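Local coordinates for cerato-platanin-like protein (Moniliophthora perniciosa, PDB 3SUK) that is of unconfirmed molecular function but belongs to the secreted fungal cerato-platanins, small proteins with a double-psi beta-barrel fold, at residues 10-15 / 81-86. Sequence-based numbering, arbitrary orientation.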
ATOM      1  N   ASN A  10       7.729  -1.980   7.975  1.00  7.93           N
ATOM      2  CA  ASN A  10       7.491  -3.335   8.444  1.00  8.54           C
ATOM      3  C   ASN A  10       6.221  -3.502   9.286  1.00  8.13           C
ATOM      4  O   ASN A  10       5.814  -4.575   9.509  1.00 10.17           O
ATOM      5  CB  ASN A  10       8.702  -3.866   9.221  1.00  9.23           C
ATOM      6  CG  ASN A  10       9.940  -4.019   8.362  1.00  8.65           C
ATOM      7  OD1 ASN A  10      10.954  -3.444   8.667  1.00  9.64           O
ATOM      8  ND2 ASN A  10       9.842  -4.763   7.298  1.00 10.08           N
ATOM      9  N   THR A  11       5.598  -2.416   9.704  1.00  9.44           N
ATOM     10  CA  THR A  11       4.299  -2.451  10.391  1.00 10.72           C
ATOM     11  C   THR A  11       3.365  -3.278   9.502  1.00 10.61           C
ATOM     12  O   THR A  11       2.703  -4.153   9.959  1.00 11.64           O
ATOM     13  CB  THR A  11       3.745  -0.980  10.476  1.00 14.00           C
ATOM     14  OG1 THR A  11       4.528  -0.241  11.413  1.00 20.48           O
ATOM     15  CG2 THR A  11       2.337  -0.976  10.926  1.00 19.17           C
ATOM     16  N   TYR A  12       3.384  -3.053   8.197  1.00  9.86           N
ATOM     17  CA  TYR A  12       2.447  -3.708   7.270  1.00  8.84           C
ATOM     18  C   TYR A  12       2.756  -5.150   6.894  1.00 10.51           C
ATOM     19  O   TYR A  12       1.964  -5.775   6.278  1.00 12.60           O
ATOM     20  CB  TYR A  12       2.253  -2.833   6.003  1.00  9.21           C
ATOM     21  CG  TYR A  12       1.940  -1.382   6.340  1.00  8.95           C
ATOM     22  CD1 TYR A  12       0.843  -1.040   7.124  1.00 11.47           C
ATOM     23  CD2 TYR A  12       2.762  -0.361   5.911  1.00  8.12           C
ATOM     24  CE1 TYR A  12       0.577   0.289   7.444  1.00 11.32           C
ATOM     25  CE2 TYR A  12       2.513   0.935   6.249  1.00 10.18           C
ATOM     26  CZ  TYR A  12       1.443   1.270   7.019  1.00 10.34           C
ATOM     27  OH  TYR A  12       1.187   2.573   7.351  1.00 11.17           O
ATOM     28  N   ASP A  13       3.941  -5.606   7.249  1.00  9.48           N
ATOM     29  CA  ASP A  13       4.394  -6.969   6.935  1.00 12.79           C
ATOM     30  C   ASP A  13       3.733  -8.009   7.794  1.00 13.76           C
ATOM     31  O   ASP A  13       3.774  -9.157   7.496  1.00 15.40           O
ATOM     32  CB  ASP A  13       5.913  -7.098   7.027  1.00  9.67           C
ATOM     33  CG  ASP A  13       6.576  -6.542   5.823  1.00  8.44           C
ATOM     34  OD1 ASP A  13       6.447  -7.185   4.785  1.00 10.98           O
ATOM     35  OD2 ASP A  13       7.135  -5.493   5.924  1.00  9.74           O
ATOM     36  N   ASN A  14       3.112  -7.543   8.847  1.00 11.23           N
ATOM     37  CA  ASN A  14       2.535  -8.429   9.850  1.00 13.56           C
ATOM     38  C   ASN A  14       1.011  -8.591   9.635  1.00 12.65           C
ATOM     39  O   ASN A  14       0.246  -7.707   9.898  1.00 15.22           O
ATOM     40  CB  ASN A  14       2.925  -7.882  11.269  1.00 15.33           C
ATOM     41  CG  ASN A  14       4.504  -7.814  11.512  1.00 14.13           C
ATOM     42  OD1 ASN A  14       5.154  -8.827  11.683  1.00 17.16           O
ATOM     43  ND2 ASN A  14       5.062  -6.627  11.500  1.00 12.75           N
ATOM     44  N   ALA A  15       0.607  -9.785   9.204  1.00 12.99           N
ATOM     45  CA  ALA A  15      -0.787 -10.100   8.836  1.00 12.89           C
ATOM     46  C   ALA A  15      -1.784  -9.866   9.949  1.00 15.31           C
ATOM     47  O   ALA A  15      -2.916  -9.558   9.707  1.00 15.93           O
ATOM     48  CB  ALA A  15      -0.926 -11.556   8.368  1.00 15.05           C
ATOM     49  N   VAL A  81      -3.399  -1.978  -2.009  1.00  7.72           N
ATOM     50  CA  VAL A  81      -4.454  -1.214  -1.334  1.00  7.12           C
ATOM     51  C   VAL A  81      -3.845  -0.278  -0.317  1.00  5.64           C
ATOM     52  O   VAL A  81      -3.105  -0.674   0.499  1.00  7.12           O
ATOM     53  CB  VAL A  81      -5.490  -2.150  -0.614  1.00  6.55           C
ATOM     54  CG1 VAL A  81      -6.554  -1.326   0.167  1.00  8.81           C
ATOM     55  CG2 VAL A  81      -6.190  -3.064  -1.672  1.00  8.68           C
ATOM     56  N   ALA A  82      -4.268   0.960  -0.389  1.00  6.46           N
ATOM     57  CA  ALA A  82      -3.859   1.961   0.584  1.00  7.17           C
ATOM     58  C   ALA A  82      -4.821   2.007   1.763  1.00  7.40           C
ATOM     59  O   ALA A  82      -5.968   2.124   1.587  1.00  7.73           O
ATOM     60  CB  ALA A  82      -3.714   3.321  -0.109  1.00  9.15           C
ATOM     61  N   ILE A  83      -4.249   1.851   2.938  1.00  8.45           N
ATOM     62  CA  ILE A  83      -5.011   1.779   4.187  1.00  9.55           C
ATOM     63  C   ILE A  83      -4.627   2.778   5.296  1.00  9.34           C
ATOM     64  O   ILE A  83      -5.111   2.676   6.388  1.00 10.04           O
ATOM     65  CB  ILE A  83      -4.909   0.337   4.757  1.00  9.89           C
ATOM     66  CG1 ILE A  83      -3.490   0.010   5.255  1.00 10.78           C
ATOM     67  CG2 ILE A  83      -5.387  -0.677   3.699  1.00  8.88           C
ATOM     68  CD1 ILE A  83      -3.376  -1.256   6.068  1.00 14.89           C
ATOM     69  N   ASP A  84      -3.680   3.658   5.016  1.00  7.99           N
ATOM     70  CA  ASP A  84      -3.121   4.508   6.072  1.00  8.95           C
ATOM     71  C   ASP A  84      -2.566   5.758   5.397  1.00  8.30           C
ATOM     72  O   ASP A  84      -2.404   5.770   4.214  1.00  9.26           O
ATOM     73  CB  ASP A  84      -2.034   3.718   6.818  1.00  8.75           C
ATOM     74  CG  ASP A  84      -1.662   4.279   8.204  1.00  8.84           C
ATOM     75  OD1 ASP A  84      -2.294   5.207   8.652  1.00  9.99           O
ATOM     76  OD2 ASP A  84      -0.707   3.708   8.738  1.00 10.65           O
ATOM     77  N   HIS A  85      -2.314   6.778   6.192  1.00  9.06           N
ATOM     78  CA  HIS A  85      -1.668   8.012   5.757  1.00  8.10           C
ATOM     79  C   HIS A  85      -0.144   7.861   5.693  1.00  8.99           C
ATOM     80  O   HIS A  85       0.410   7.380   6.578  1.00 10.80           O
ATOM     81  CB  HIS A  85      -2.030   9.146   6.753  1.00 10.90           C
ATOM     82  CG  HIS A  85      -1.214  10.401   6.568  1.00  9.11           C
ATOM     83  ND1 HIS A  85      -1.407  11.268   5.525  1.00 11.19           N
ATOM     84  CD2 HIS A  85      -0.175  10.894   7.270  1.00 14.65           C
ATOM     85  CE1 HIS A  85      -0.547  12.261   5.610  1.00 13.85           C
ATOM     86  NE2 HIS A  85       0.202  12.061   6.667  1.00 13.61           N
ATOM     87  N   ALA A  86       0.458   8.377   4.624  1.00  9.76           N
ATOM     88  CA  ALA A  86       1.911   8.538   4.503  1.00  9.20           C
ATOM     89  C   ALA A  86       2.163  10.018   4.281  1.00 10.00           C
ATOM     90  O   ALA A  86       1.360  10.707   3.741  1.00  9.95           O
ATOM     91  CB  ALA A  86       2.420   7.756   3.320  1.00  9.13           C
TER
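The phenol ring of Tyr12 meets Asp84 at its edge, where OD2 lies close to the ring plane beyond the hydroxyl, while Ile83 CD1 approaches obliquely, 4.4 Å from Tyr12 CD1. The ring and the carboxylate stand almost perpendicular, their planes 86° apart, and the two side chains cross at about a right angle. Tyr12 OH donates a short hydrogen bond of 2.6 Å to Asp84 OD2, reaching this oxygen on its anti side and 24° out of the carboxylate plane. Tyrosine suits the site because its length spans the gap between backbones whose nearest CA atoms, those of Tyr12 and Ile83, are 9.8 Å apart: the ring packs against apolar groups while the hydroxyl carries a polar end to the acid.

Aspartate is equally apt, since its two oxygens serve different partners. With Asp84 CG anti to the backbone N (chi1 -162°), OD2 is presented to the tyrosine, while Asp84 OD1 accepts His85 N at 2.9 Å from above the carboxylate plane and also Ala23 N. Three donors thus hold the carboxylate in a fixed rotation. Ile83 adds a branched aliphatic chain whose terminal methyl makes a loose apolar contact with the ring.

Behind Tyr12, the short 3-10 turn is tied together by Asn10 ND2 bonding to Asp13 OD2 at 3.1 Å, and Asp13 accepts Gln94 N and Ala95 N through its two oxygens, joining the turn to the start of helix 94-101. The contact therefore links the loop after strand 4-8 to strand 74-83, near the corner the chain turns at Asp84. Strand 47-50, parallel neighbour of 74-83 in the double-psi barrel, contributes Ile47 and Ala49 against Tyr12, and Ala49 also touches Asp84.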